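Local coordinates for Lmo2349 protein (Listeria monocytogenes, PDB 4GVO), which probably serves as the extracellular solute-binding component of an ABC transporter for L-cystine, holding amino-acid ligands in a cleft between two lobes, at residues 47-52 with 210-215; 63-68 with 85-90; 76-81 with 126-131. One frame throughout, in Å; residues are numbered along the deposited sequence. Where two conformers were deposited one is given.

From the N terminus, strand 49-55 comes first; its start meets helix 207-222 far along the chain, so contact 1 closes the longest loop and encloses the other two contacts. Contact 2 is more local, joining the end of helix 61-66 to residues 85-90, which lead into the same mixed sheet. Residues 76-81 lie between those two segments and pair with 126-131 beyond them, so contacts 2 and 3 cross along the chain. Asn90 of contact 2 reaches Asp214 of contact 1, and Phe89 packs on Lys79 of contact 3. Contacts 1 and 2 thus lie within one lobe, and contact 3 joins it to the other at the ligand.

Contact 1: residues 47-52 with 210-215; sequences PGYKFK and SKKVDE. With NA (sodium ion), chain D.
Tyr49 and Lys212 make the closest approach, carbon to carbon, Tyr49 CE2 lying 3.8 Å from Lys212 CG. The two side chains cross at about a right angle, and the aliphatic base of the lysine, rather than its ammonium, does the touching. The turn about the CB-CG bond of Lys212 (chi2 -80°) carries CD and the ammonium away from the ring, leaving CB and CG as the touching atoms; Lys212 CB is 4.1 Å from Tyr49 CE2, and the hydroxyl oxygen Tyr49 OH sits 4.0 Å from Lys212 CG. Two residues on, Phe51 CZ meets Val213 CG2 at 4.4 Å, a looser apolar contact in which the methyl lies at the ring edge, near its plane. Tyr49 and Phe51 both direct their CB toward the helix.

This is helix-on-sheet packing in the α/β fold of a family 3 solute-binding protein. Strand 49-55 runs parallel to strand 9-15, and helix 207-222 covers the side that bears Tyr49 and Phe51. Tyr49 also packs on Ile11 of that neighbouring strand and on Leu209 one turn back in the helix, while Val213 reaches Phe200 of strand 191-202.

The polar interactions lie to the sides of this apolar seam. Tyr49 O binds a sodium ion at 2.2 Å, and a water supplies another part of its shell. Leu46 O and Asp43 OD1 also bind the ion, and Asp43 OD2 accepts from Phe51 N, so one carboxylate ties the ion to the beginning of the strand. The ion probably polarises the Tyr49 carbonyl, while the Asp214 carboxylate ties helix 207-222 to residues 90-92.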
ATOM      1  N   PRO A  47      16.258  21.178  -0.981  1.00 17.14           N
ATOM      2  CA  PRO A  47      16.769  22.011   0.102  1.00 18.99           C
ATOM      3  C   PRO A  47      15.813  23.071   0.644  1.00 15.73           C
ATOM      4  O   PRO A  47      15.979  23.512   1.781  1.00 20.86           O
ATOM      5  CB  PRO A  47      18.024  22.639  -0.507  1.00 22.90           C
ATOM      6  CG  PRO A  47      17.855  22.569  -1.973  1.00 24.21           C
ATOM      7  CD  PRO A  47      17.017  21.339  -2.232  1.00 18.67           C
ATOM      8  N   GLY A  48      14.763  23.386  -0.112  1.00 14.06           N
ATOM      9  CA  GLY A  48      13.771  24.344   0.373  1.00 14.74           C
ATOM     10  C   GLY A  48      12.707  23.746   1.272  1.00 16.26           C
ATOM     11  O   GLY A  48      11.804  24.441   1.727  1.00 16.83           O
ATOM     12  N   TYR A  49      12.807  22.446   1.545  1.00 13.81           N
ATOM     13  CA  TYR A  49      11.792  21.766   2.315  1.00 14.46           C
ATOM     14  C   TYR A  49      12.482  20.889   3.374  1.00 17.18           C
ATOM     15  O   TYR A  49      13.604  20.426   3.167  1.00 19.01           O
ATOM     16  CB  TYR A  49      10.943  20.882   1.413  1.00 14.60           C
ATOM     17  CG  TYR A  49      10.103  21.658   0.430  1.00 15.98           C
ATOM     18  CD1 TYR A  49       8.868  22.178   0.804  1.00 15.45           C
ATOM     19  CD2 TYR A  49      10.554  21.925  -0.840  1.00 18.70           C
ATOM     20  CE1 TYR A  49       8.088  22.911  -0.089  1.00 16.71           C
ATOM     21  CE2 TYR A  49       9.776  22.649  -1.744  1.00 22.03           C
ATOM     22  CZ  TYR A  49       8.529  23.114  -1.368  1.00 20.01           C
ATOM     23  OH  TYR A  49       7.746  23.821  -2.239  1.00 25.34           O
ATOM     24  N   LYS A  50      11.790  20.651   4.475  1.00 13.50           N
ATOM     25  CA  LYS A  50      12.211  19.683   5.500  1.00 15.45           C
ATOM     26  C   LYS A  50      11.027  18.779   5.722  1.00 14.66           C
ATOM     27  O   LYS A  50       9.979  19.239   6.058  1.00 18.98           O
ATOM     28  CB  LYS A  50      12.590  20.389   6.821  1.00 19.25           C
ATOM     29  CG  LYS A  50      13.078  19.484   7.952  1.00 26.03           C
ATOM     30  CD  LYS A  50      13.115  20.223   9.301  1.00 36.51           C
ATOM     31  CE  LYS A  50      11.879  19.944  10.181  1.00 41.49           C
ATOM     32  NZ  LYS A  50      11.318  21.175  10.817  1.00 45.99           N
ATOM     33  N   PHE A  51      11.227  17.487   5.571  1.00 13.31           N
ATOM     34  CA  PHE A  51      10.138  16.517   5.698  1.00 12.90           C
ATOM     35  C   PHE A  51      10.233  15.876   7.063  1.00 15.52           C
ATOM     36  O   PHE A  51      11.299  15.411   7.485  1.00 20.27           O
ATOM     37  CB  PHE A  51      10.222  15.450   4.607  1.00 13.55           C
ATOM     38  CG  PHE A  51       9.875  15.945   3.227  1.00 11.96           C
ATOM     39  CD1 PHE A  51      10.725  16.776   2.510  1.00 15.23           C
ATOM     40  CD2 PHE A  51       8.684  15.556   2.590  1.00 16.02           C
ATOM     41  CE1 PHE A  51      10.403  17.231   1.242  1.00 13.90           C
ATOM     42  CE2 PHE A  51       8.392  16.012   1.308  1.00 14.51           C
ATOM     43  CZ  PHE A  51       9.275  16.819   0.631  1.00 13.75           C
ATOM     44  N   LYS A  52       9.110  15.820   7.740  1.00 11.20           N
ATOM     45  CA  LYS A  52       9.014  15.102   8.974  1.00 13.09           C
ATOM     46  C   LYS A  52       7.821  14.160   8.925  1.00 13.13           C
ATOM     47  O   LYS A  52       6.884  14.413   8.204  1.00 17.47           O
ATOM     48  CB  LYS A  52       8.854  16.045  10.125  1.00 16.91           C
ATOM     49  CG  LYS A  52       7.624  16.853  10.105  1.00 17.84           C
ATOM     50  CD  LYS A  52       7.582  17.819  11.284  1.00 20.41           C
ATOM     51  CE  LYS A  52       7.521  17.108  12.632  1.00 25.82           C
ATOM     52  NZ  LYS A  52       7.414  18.079  13.746  1.00 33.62           N
ATOM     53  N   SER A 210       3.835  19.172  -4.984  1.00 11.28           N
ATOM     54  CA  SER A 210       3.731  17.977  -5.833  1.00  9.97           C
ATOM     55  C   SER A 210       4.750  18.005  -6.973  1.00 10.40           C
ATOM     56  O   SER A 210       5.409  16.979  -7.272  1.00 10.82           O
ATOM     57  CB  SER A 210       2.302  17.854  -6.365  1.00 12.63           C
ATOM     58  OG  SER A 210       2.120  16.597  -6.945  1.00 14.31           O
ATOM     59  N   LYS A 211       4.887  19.174  -7.610  1.00 10.69           N
ATOM     60  CA  LYS A 211       5.877  19.329  -8.681  1.00 10.88           C
ATOM     61  C   LYS A 211       7.314  19.103  -8.183  1.00 12.61           C
ATOM     62  O   LYS A 211       8.104  18.451  -8.880  1.00 11.92           O
ATOM     63  CB  LYS A 211       5.728  20.696  -9.315  1.00 14.15           C
ATOM     64  CG  LYS A 211       6.576  20.940 -10.540  1.00 18.81           C
ATOM     65  CD  LYS A 211       6.338  22.344 -11.069  1.00 24.90           C
ATOM     66  CE  LYS A 211       7.395  22.749 -12.089  1.00 38.47           C
ATOM     67  NZ  LYS A 211       7.180  24.153 -12.574  1.00 50.24           N
ATOM     68  N   LYS A 212       7.625  19.641  -7.000  1.00 12.55           N
ATOM     69  CA  LYS A 212       8.948  19.484  -6.390  1.00 11.89           C
ATOM     70  C   LYS A 212       9.215  18.015  -6.095  1.00 11.19           C
ATOM     71  O   LYS A 212      10.310  17.495  -6.355  1.00 10.92           O
ATOM     72  CB  LYS A 212       9.098  20.360  -5.138  1.00 12.54           C
ATOM     73  CG  LYS A 212       9.061  21.867  -5.421  1.00 16.93           C
ATOM     74  CD  LYS A 212      10.369  22.403  -5.927  1.00 18.74           C
ATOM     75  CE  LYS A 212      10.321  23.927  -6.050  1.00 23.63           C
ATOM     76  NZ  LYS A 212      11.632  24.455  -6.486  1.00 30.79           N
ATOM     77  N   VAL A 213       8.232  17.343  -5.533  1.00 10.39           N
ATOM     78  CA  VAL A 213       8.363  15.911  -5.259  1.00  9.12           C
ATOM     79  C   VAL A 213       8.656  15.156  -6.551  1.00 10.06           C
ATOM     80  O   VAL A 213       9.502  14.255  -6.577  1.00 10.98           O
ATOM     81  CB  VAL A 213       7.096  15.375  -4.513  1.00 10.40           C
ATOM     82  CG1 VAL A 213       7.015  13.831  -4.488  1.00 12.31           C
ATOM     83  CG2 VAL A 213       7.069  15.955  -3.103  1.00 11.74           C
ATOM     84  N   ASP A 214       7.919  15.463  -7.624  1.00 11.19           N
ATOM     85  CA  ASP A 214       8.168  14.822  -8.927  1.00 11.79           C
ATOM     86  C   ASP A 214       9.566  15.090  -9.444  1.00 10.11           C
ATOM     87  O   ASP A 214      10.185  14.183  -9.964  1.00 12.27           O
ATOM     88  CB  ASP A 214       7.163  15.297  -9.998  1.00 12.01           C
ATOM     89  CG  ASP A 214       5.800  14.681  -9.840  1.00 15.02           C
ATOM     90  OD1 ASP A 214       5.788  13.504  -9.385  1.00 15.89           O
ATOM     91  OD2 ASP A 214       4.785  15.308 -10.297  1.00 17.61           O
ATOM     92  N   GLU A 215      10.081  16.297  -9.261  1.00 10.69           N
ATOM     93  CA  GLU A 215      11.447  16.613  -9.685  1.00 11.95           C
ATOM     94  C   GLU A 215      12.454  15.755  -8.921  1.00 11.46           C
ATOM     95  O   GLU A 215      13.345  15.130  -9.492  1.00 12.02           O
ATOM     96  CB  GLU A 215      11.719  18.111  -9.492  1.00 13.28           C
ATOM     97  CG  GLU A 215      10.991  18.981 -10.479  1.00 14.87           C
ATOM     98  CD  GLU A 215      10.946  20.472 -10.128  1.00 18.80           C
ATOM     99  OE1 GLU A 215      11.433  20.894  -9.051  1.00 21.34           O
ATOM    100  OE2 GLU A 215      10.392  21.252 -10.934  1.00 24.26           O
TER
HETATM  101 NA    NA D 702      14.978  18.958   2.272  1.00 14.99          NA
HETATM  102  O   HOH W   1      17.035  19.415   3.164  1.00 21.55           O

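Contact 2: residues 63-68 with 85-90; sequences VSLGAG and KKFLFN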
ATOM      1  N   VAL A  63      -8.093  10.558   6.332  1.00 10.78           N
ATOM      2  CA  VAL A  63      -8.897  11.411   7.227  1.00 10.41           C
ATOM      3  C   VAL A  63      -7.978  12.575   7.607  1.00  9.89           C
ATOM      4  O   VAL A  63      -8.399  13.747   7.537  1.00 11.71           O
ATOM      5  CB  VAL A  63      -9.377  10.598   8.476  1.00 10.72           C
ATOM      6  CG1 VAL A  63     -10.076  11.515   9.463  1.00 13.97           C
ATOM      7  CG2 VAL A  63     -10.293   9.452   8.034  1.00 10.79           C
ATOM      8  N   SER A  64      -6.736  12.292   8.001  1.00  9.80           N
ATOM      9  CA  SER A  64      -5.781  13.322   8.404  1.00  9.69           C
ATOM     10  C   SER A  64      -5.447  14.267   7.256  1.00 10.00           C
ATOM     11  O   SER A  64      -5.448  15.500   7.409  1.00 11.18           O
ATOM     12  CB  SER A  64      -4.553  12.626   8.981  1.00 10.61           C
ATOM     13  OG  SER A  64      -3.584  13.506   9.490  1.00 13.29           O
ATOM     14  N   LEU A  65      -5.223  13.709   6.079  1.00 10.64           N
ATOM     15  CA  LEU A  65      -4.902  14.518   4.906  1.00 10.47           C
ATOM     16  C   LEU A  65      -6.072  15.435   4.560  1.00 10.57           C
ATOM     17  O   LEU A  65      -5.865  16.643   4.299  1.00 13.36           O
ATOM     18  CB  LEU A  65      -4.486  13.625   3.706  1.00  9.91           C
ATOM     19  CG  LEU A  65      -4.004  14.350   2.445  1.00  9.96           C
ATOM     20  CD1 LEU A  65      -2.697  15.155   2.640  1.00 11.74           C
ATOM     21  CD2 LEU A  65      -3.835  13.349   1.291  1.00 11.99           C
ATOM     22  N   GLY A  66      -7.281  14.882   4.593  1.00 10.99           N
ATOM     23  CA  GLY A  66      -8.422  15.686   4.303  1.00 12.53           C
ATOM     24  C   GLY A  66      -8.641  16.805   5.298  1.00 14.37           C
ATOM     25  O   GLY A  66      -9.141  17.886   4.926  1.00 17.15           O
ATOM     26  N   ALA A  67      -8.283  16.569   6.542  1.00 12.43           N
ATOM     27  CA  ALA A  67      -8.401  17.605   7.574  1.00 14.46           C
ATOM     28  C   ALA A  67      -7.206  18.589   7.629  1.00 14.91           C
ATOM     29  O   ALA A  67      -7.163  19.502   8.441  1.00 17.94           O
ATOM     30  CB  ALA A  67      -8.540  16.975   8.912  1.00 17.23           C
ATOM     31  N   GLY A  68      -6.230  18.389   6.759  1.00 14.57           N
ATOM     32  CA  GLY A  68      -5.048  19.228   6.696  1.00 15.32           C
ATOM     33  C   GLY A  68      -4.044  19.000   7.784  1.00 14.72           C
ATOM     34  O   GLY A  68      -3.149  19.860   8.014  1.00 17.18           O
ATOM     35  N   LYS A  85     -10.764  12.274  -6.950  1.00 18.61           N
ATOM     36  CA  LYS A  85     -11.821  13.266  -6.832  0.60 21.45           C
ATOM     37  C   LYS A  85     -11.589  14.154  -5.605  1.00 18.18           C
ATOM     38  O   LYS A  85     -12.011  15.305  -5.605  1.00 26.25           O
ATOM     39  CB  LYS A  85     -13.216  12.656  -6.821  0.60 26.93           C
ATOM     40  CG  LYS A  85     -13.690  12.067  -5.498  0.60 25.99           C
ATOM     41  CD  LYS A  85     -14.537  10.848  -5.824  0.60 28.27           C
ATOM     42  CE  LYS A  85     -15.092  10.082  -4.639  0.60 28.72           C
ATOM     43  NZ  LYS A  85     -14.255  10.075  -3.433  0.60 18.73           N
ATOM     44  N   LYS A  86     -10.855  13.655  -4.601  1.00 15.67           N
ATOM     45  CA  LYS A  86     -10.616  14.365  -3.348  0.70 13.47           C
ATOM     46  C   LYS A  86      -9.212  14.933  -3.191  1.00 12.91           C
ATOM     47  O   LYS A  86      -9.026  15.980  -2.551  1.00 14.38           O
ATOM     48  CB  LYS A  86     -10.883  13.479  -2.141  0.70 18.17           C
ATOM     49  CG  LYS A  86     -12.281  12.967  -1.995  0.70 20.11           C
ATOM     50  CD  LYS A  86     -12.347  11.983  -0.831  0.70 21.16           C
ATOM     51  CE  LYS A  86     -12.190  12.696   0.519  0.70 24.36           C
ATOM     52  NZ  LYS A  86     -12.332  11.822   1.716  0.70 36.28           N
ATOM     53  N   PHE A  87      -8.221  14.235  -3.759  1.00 10.27           N
ATOM     54  CA  PHE A  87      -6.798  14.500  -3.476  1.00  9.96           C
ATOM     55  C   PHE A  87      -5.971  14.637  -4.765  1.00 10.47           C
ATOM     56  O   PHE A  87      -6.376  14.166  -5.847  1.00 11.62           O
ATOM     57  CB  PHE A  87      -6.241  13.390  -2.602  1.00 10.83           C
ATOM     58  CG  PHE A  87      -6.914  13.268  -1.299  1.00 11.53           C
ATOM     59  CD1 PHE A  87      -6.790  14.277  -0.362  1.00 13.71           C
ATOM     60  CD2 PHE A  87      -7.717  12.178  -0.996  1.00 13.24           C
ATOM     61  CE1 PHE A  87      -7.430  14.207   0.890  1.00 15.66           C
ATOM     62  CE2 PHE A  87      -8.345  12.103   0.232  1.00 13.61           C
ATOM     63  CZ  PHE A  87      -8.201  13.099   1.172  1.00 14.96           C
ATOM     64  N   LEU A  88      -4.805  15.256  -4.614  1.00 10.73           N
ATOM     65  CA  LEU A  88      -3.793  15.351  -5.643  1.00 10.41           C
ATOM     66  C   LEU A  88      -2.833  14.180  -5.562  1.00  9.77           C
ATOM     67  O   LEU A  88      -2.330  13.860  -4.498  1.00 11.53           O
ATOM     68  CB  LEU A  88      -3.052  16.671  -5.478  1.00 10.73           C
ATOM     69  CG  LEU A  88      -1.915  16.967  -6.444  1.00 11.57           C
ATOM     70  CD1 LEU A  88      -2.447  17.000  -7.882  1.00 13.93           C
ATOM     71  CD2 LEU A  88      -1.293  18.294  -6.051  1.00 12.74           C
ATOM     72  N   PHE A  89      -2.590  13.543  -6.696  1.00 10.50           N
ATOM     73  CA  PHE A  89      -1.506  12.568  -6.837  1.00  9.87           C
ATOM     74  C   PHE A  89      -0.349  13.217  -7.585  1.00 10.34           C
ATOM     75  O   PHE A  89      -0.578  13.935  -8.559  1.00 11.46           O
ATOM     76  CB  PHE A  89      -1.941  11.346  -7.616  1.00 12.15           C
ATOM     77  CG  PHE A  89      -2.896  10.462  -6.847  1.00 10.03           C
ATOM     78  CD1 PHE A  89      -4.207  10.819  -6.660  1.00 12.97           C
ATOM     79  CD2 PHE A  89      -2.468   9.309  -6.259  1.00 12.51           C
ATOM     80  CE1 PHE A  89      -5.071   9.962  -5.941  1.00 13.06           C
ATOM     81  CE2 PHE A  89      -3.310   8.482  -5.525  1.00 10.93           C
ATOM     82  CZ  PHE A  89      -4.609   8.794  -5.396  1.00 10.58           C
ATOM     83  N   ASN A  90       0.892  12.969  -7.161  1.00  9.60           N
ATOM     84  CA  ASN A  90       2.012  13.420  -7.967  1.00  9.99           C
ATOM     85  C   ASN A  90       2.031  12.613  -9.282  1.00 10.30           C
ATOM     86  O   ASN A  90       1.310  11.612  -9.408  1.00 11.23           O
ATOM     87  CB  ASN A  90       3.319  13.365  -7.198  1.00 12.12           C
ATOM     88  CG  ASN A  90       3.781  11.958  -6.948  1.00 10.56           C
ATOM     89  OD1 ASN A  90       3.069  11.192  -6.308  1.00 13.52           O
ATOM     90  ND2 ASN A  90       4.959  11.606  -7.456  1.00 10.97           N
TER
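Helix 61-66 presents Leu65 and Gly66 of its last turn to Phe87, in the joint between helix 81-86 and strand 88-89 of the same α/β lobe. The turn ends in a Schellman motif: Gly68 takes a positive phi, and its N donates to Leu65 O at 3.0 Å, which closes the helix just beyond the contact. Leu65 holds CG anti to its backbone nitrogen, and this chi1 of -175° brings CG and CD2 to the CD1-CE1 side of the Phe87 ring. Leu65 CD2 touches Phe87 CD1 at 3.5 Å, and Leu65 CG reaches Phe87 CE1 at 3.8 Å. Leucine and phenylalanine come from opposite directions, and the methyl CD2 sits obliquely off the CD1-CE1 bond.

Farther round the rim the helix backbone takes over. Gly66 N lies 3.8 Å from Phe87 CE1, close to the ring plane, and Gly66 CA is at the edge, 4.1 Å from Phe87 CZ. The ring edge rests against the Gly66 main chain. Lys86, just before the phenylalanine, lays its CB 3.6 Å above the ring plane of Phe87, toward the rim.

The surroundings continue the hydrophobic cluster, Phe87 touching Met201 of strand 191-202 and Leu65 touching Val70. Leu88 then pairs by its backbone with Leu202, while Phe87 O accepts from Lys204 NZ, so the segment passes from the aromatic contact directly into the sheet. The Phe87 side chain is about 11 Å from the bound histidine, which places this contact away from the pocket. Across the two segments the cohesion is van der Waals in kind, resting on one methyl of the leucine and the glycine main chain against one ring.

Contact 3: residues 76-81 with 126-131; sequences QMEKSK and TSNGAL. With HIS (histidine), chain E.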
ATOM      1  N   GLN A  76       2.230   3.383   0.167  1.00  8.20           N
ATOM      2  CA  GLN A  76       1.911   2.537  -0.995  1.00  7.59           C
ATOM      3  C   GLN A  76       0.527   2.865  -1.559  1.00  7.59           C
ATOM      4  O   GLN A  76      -0.267   1.961  -1.879  1.00  8.27           O
ATOM      5  CB  GLN A  76       2.057   1.075  -0.647  1.00  8.07           C
ATOM      6  CG  GLN A  76       3.509   0.648  -0.451  1.00  7.57           C
ATOM      7  CD  GLN A  76       4.272   0.619  -1.756  1.00  8.63           C
ATOM      8  OE1 GLN A  76       3.850  -0.036  -2.707  1.00  9.77           O
ATOM      9  NE2 GLN A  76       5.377   1.356  -1.811  1.00  9.70           N
ATOM     10  N   MET A  77       0.208   4.160  -1.679  1.00  7.44           N
ATOM     11  CA  MET A  77      -1.164   4.536  -2.042  1.00  8.22           C
ATOM     12  C   MET A  77      -1.413   4.393  -3.547  1.00  6.86           C
ATOM     13  O   MET A  77      -0.788   5.067  -4.376  1.00  8.64           O
ATOM     14  CB  MET A  77      -1.483   5.985  -1.617  1.00  9.41           C
ATOM     15  CG  MET A  77      -1.341   6.205  -0.106  1.00  9.06           C
ATOM     16  SD  MET A  77      -2.382   5.163   0.914  1.00 11.11           S
ATOM     17  CE  MET A  77      -3.944   6.036   0.778  1.00 13.65           C
ATOM     18  N   GLU A  78      -2.382   3.528  -3.859  1.00  7.59           N
ATOM     19  CA  GLU A  78      -2.839   3.293  -5.207  1.00  8.20           C
ATOM     20  C   GLU A  78      -3.674   4.425  -5.728  1.00  8.73           C
ATOM     21  O   GLU A  78      -4.574   4.917  -5.041  1.00  9.35           O
ATOM     22  CB  GLU A  78      -3.656   2.002  -5.214  1.00  9.05           C
ATOM     23  CG  GLU A  78      -2.830   0.738  -4.991  1.00  9.53           C
ATOM     24  CD  GLU A  78      -3.732  -0.443  -4.586  1.00  9.47           C
ATOM     25  OE1 GLU A  78      -4.551  -0.881  -5.434  1.00 11.61           O
ATOM     26  OE2 GLU A  78      -3.661  -0.909  -3.434  1.00 10.88           O
ATOM     27  N   LYS A  79      -3.445   4.820  -6.983  1.00  8.98           N
ATOM     28  CA  LYS A  79      -4.291   5.800  -7.610  0.60  9.88           C
ATOM     29  C   LYS A  79      -5.636   5.187  -7.959  1.00 11.38           C
ATOM     30  O   LYS A  79      -5.698   4.122  -8.534  1.00 16.77           O
ATOM     31  CB  LYS A  79      -3.635   6.402  -8.835  0.60 13.21           C
ATOM     32  CG  LYS A  79      -4.470   7.523  -9.444  0.60 15.99           C
ATOM     33  CD  LYS A  79      -4.016   7.911 -10.829  0.60 20.75           C
ATOM     34  CE  LYS A  79      -2.706   8.632 -10.798  0.60 16.27           C
ATOM     35  NZ  LYS A  79      -2.243   8.791 -12.200  0.60 21.05           N
ATOM     36  N   SER A  80      -6.700   5.844  -7.579  1.00 11.19           N
ATOM     37  CA  SER A  80      -8.072   5.468  -7.954  1.00 12.11           C
ATOM     38  C   SER A  80      -8.829   6.727  -8.308  1.00 13.51           C
ATOM     39  O   SER A  80      -8.531   7.806  -7.808  1.00 12.20           O
ATOM     40  CB  SER A  80      -8.791   4.771  -6.816  1.00 13.01           C
ATOM     41  OG  SER A  80      -9.027   5.634  -5.712  1.00 11.94           O
ATOM     42  N   LYS A  81      -9.863   6.563  -9.120  1.00 14.92           N
ATOM     43  CA  LYS A  81     -10.684   7.710  -9.462  0.60 15.79           C
ATOM     44  C   LYS A  81     -11.389   8.298  -8.236  1.00 12.91           C
ATOM     45  O   LYS A  81     -11.511   9.533  -8.118  1.00 14.29           O
ATOM     46  CB  LYS A  81     -11.622   7.353 -10.592  0.60 17.48           C
ATOM     47  CG  LYS A  81     -12.617   6.271 -10.247  0.60 20.37           C
ATOM     48  CD  LYS A  81     -13.600   6.023 -11.385  0.60 28.50           C
ATOM     49  CE  LYS A  81     -14.751   5.116 -10.968  0.60 24.17           C
ATOM     50  NZ  LYS A  81     -15.349   5.413  -9.640  0.60 25.20           N
ATOM     51  N   THR A 126     -10.481   0.899   4.515  1.00 11.85           N
ATOM     52  CA  THR A 126     -10.105   2.075   3.768  1.00 10.67           C
ATOM     53  C   THR A 126      -9.149   1.793   2.626  1.00 10.58           C
ATOM     54  O   THR A 126      -8.814   2.705   1.880  1.00 12.81           O
ATOM     55  CB  THR A 126      -9.506   3.201   4.659  1.00  9.86           C
ATOM     56  OG1 THR A 126      -8.136   2.952   4.951  1.00 12.33           O
ATOM     57  CG2 THR A 126     -10.336   3.397   5.948  1.00 10.99           C
ATOM     58  N   SER A 127      -8.688   0.541   2.469  1.00  9.23           N
ATOM     59  CA  SER A 127      -7.735   0.273   1.411  1.00  9.90           C
ATOM     60  C   SER A 127      -8.436   0.264   0.021  1.00  8.39           C
ATOM     61  O   SER A 127      -9.638  -0.017  -0.122  1.00  9.22           O
ATOM     62  CB  SER A 127      -7.044  -1.067   1.577  1.00  9.49           C
ATOM     63  OG  SER A 127      -7.916  -2.164   1.498  1.00  9.15           O
ATOM     64  N   ASN A 128      -7.624   0.481  -1.015  1.00  7.96           N
ATOM     65  CA  ASN A 128      -8.136   0.342  -2.364  1.00  8.37           C
ATOM     66  C   ASN A 128      -8.643  -1.082  -2.604  1.00  8.27           C
ATOM     67  O   ASN A 128      -9.660  -1.277  -3.263  1.00  9.43           O
ATOM     68  CB  ASN A 128      -7.107   0.752  -3.377  1.00  8.22           C
ATOM     69  CG  ASN A 128      -7.709   0.899  -4.769  1.00  9.87           C
ATOM     70  OD1 ASN A 128      -8.742   1.575  -4.921  1.00 11.28           O
ATOM     71  ND2 ASN A 128      -7.090   0.272  -5.762  1.00 12.09           N
ATOM     72  N   GLY A 129      -7.966  -2.083  -2.091  1.00  8.20           N
ATOM     73  CA  GLY A 129      -8.392  -3.455  -2.288  1.00  8.20           C
ATOM     74  C   GLY A 129      -9.770  -3.708  -1.705  1.00  8.57           C
ATOM     75  O   GLY A 129     -10.567  -4.460  -2.261  1.00  8.77           O
ATOM     76  N   ALA A 130     -10.074  -3.095  -0.561  1.00  7.49           N
ATOM     77  CA  ALA A 130     -11.408  -3.219  -0.009  1.00  8.57           C
ATOM     78  C   ALA A 130     -12.475  -2.671  -0.974  1.00  8.41           C
ATOM     79  O   ALA A 130     -13.551  -3.248  -1.073  1.00 10.12           O
ATOM     80  CB  ALA A 130     -11.483  -2.535   1.379  1.00 10.84           C
ATOM     81  N   LEU A 131     -12.200  -1.546  -1.617  1.00  8.75           N
ATOM     82  CA  LEU A 131     -13.095  -0.948  -2.580  1.00  9.68           C
ATOM     83  C   LEU A 131     -13.285  -1.843  -3.808  1.00  8.62           C
ATOM     84  O   LEU A 131     -14.403  -2.023  -4.295  1.00  9.19           O
ATOM     85  CB  LEU A 131     -12.622   0.461  -2.947  1.00  9.42           C
ATOM     86  CG  LEU A 131     -13.480   1.201  -3.968  1.00 10.35           C
ATOM     87  CD1 LEU A 131     -14.897   1.441  -3.393  1.00 13.48           C
ATOM     88  CD2 LEU A 131     -12.814   2.485  -4.418  1.00 15.63           C
TER
HETATM   89  N   HIS E 703      -2.013   0.021  -1.469  0.60 10.19           N
HETATM   90  CA  HIS E 703      -3.059   0.312  -0.441  0.60 10.85           C
HETATM   91  C   HIS E 703      -4.026   1.363  -0.872  0.60 10.65           C
HETATM   92  O   HIS E 703      -3.764   2.034  -1.882  0.60 11.19           O
HETATM   93  CB  HIS E 703      -2.406   0.728   0.865  0.60 11.26           C
HETATM   94  CG  HIS E 703      -2.043  -0.445   1.724  0.60 15.00           C
HETATM   95  ND1 HIS E 703      -1.146  -1.356   1.320  0.60 17.47           N
HETATM   96  CD2 HIS E 703      -2.537  -0.896   2.972  0.60 15.57           C
HETATM   97  CE1 HIS E 703      -1.059  -2.329   2.262  0.60 16.70           C
HETATM   98  NE2 HIS E 703      -1.890  -2.018   3.268  0.60 17.54           N
HETATM   99  OXT HIS E 703      -5.083   1.534  -0.222  0.60 10.92           O
HETATM  100  O   HOH W   2      -5.168  -2.137  -1.485  1.00 11.61           O
HETATM  101  O   HOH W   3      -9.258   3.916  -3.621  1.00 14.38           O
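Glu78 and Asn128 form the tight part of the contact. Asn128 ND2 donates to Glu78 OE1 over 2.8 Å in a nearly straight bond (166°). The oxygen lies almost in the amide plane, yet the donor comes from well above the carboxylate plane, 58° out of it; the two flat groups stand nearly perpendicular. Asn128 reaches across with CG anti to its backbone nitrogen (chi1 -168°).

The other carboxylate oxygen serves the ligand: Glu78 OE2 is 2.7 Å from the amino nitrogen N of the bound histidine, and it also accepts from a water that itself accepts from Gly129 N. Both oxygens of the ligand carboxylate accept from backbone N-H groups, Glu78 N donating to histidine O at 2.8 Å and Asn128 N to histidine OXT at 2.9 Å. S-oxy cysteine, also modelled in this pocket, takes the same two backbone bonds.

Here the two lobes of a periplasmic-type binding protein close on an amino acid. Residues 76-81 belong to the lobe of the chain termini, and 126-131 to the other lobe, where Ser127 is the N-cap of helix 128-139 and its OG accepts from Ala130 N at 3.1 Å. The ligand carboxylate thus meets the first turn of that helix, whose dipole would probably favour the negative charge. Arg83 NH1 is also hydrogen-bonded to the histidine.

Packing slackens toward partly exposed Ser80. Its CB comes no nearer than 3.7 Å to Asn128 OD1, and a water bridges the two residues: it donates to Asn128 OD1 at 2.7 Å and is hydrogen-bonded to Ser80 OG. That hydroxyl is also held by Arg83 N, as the N-cap of helix 81-86.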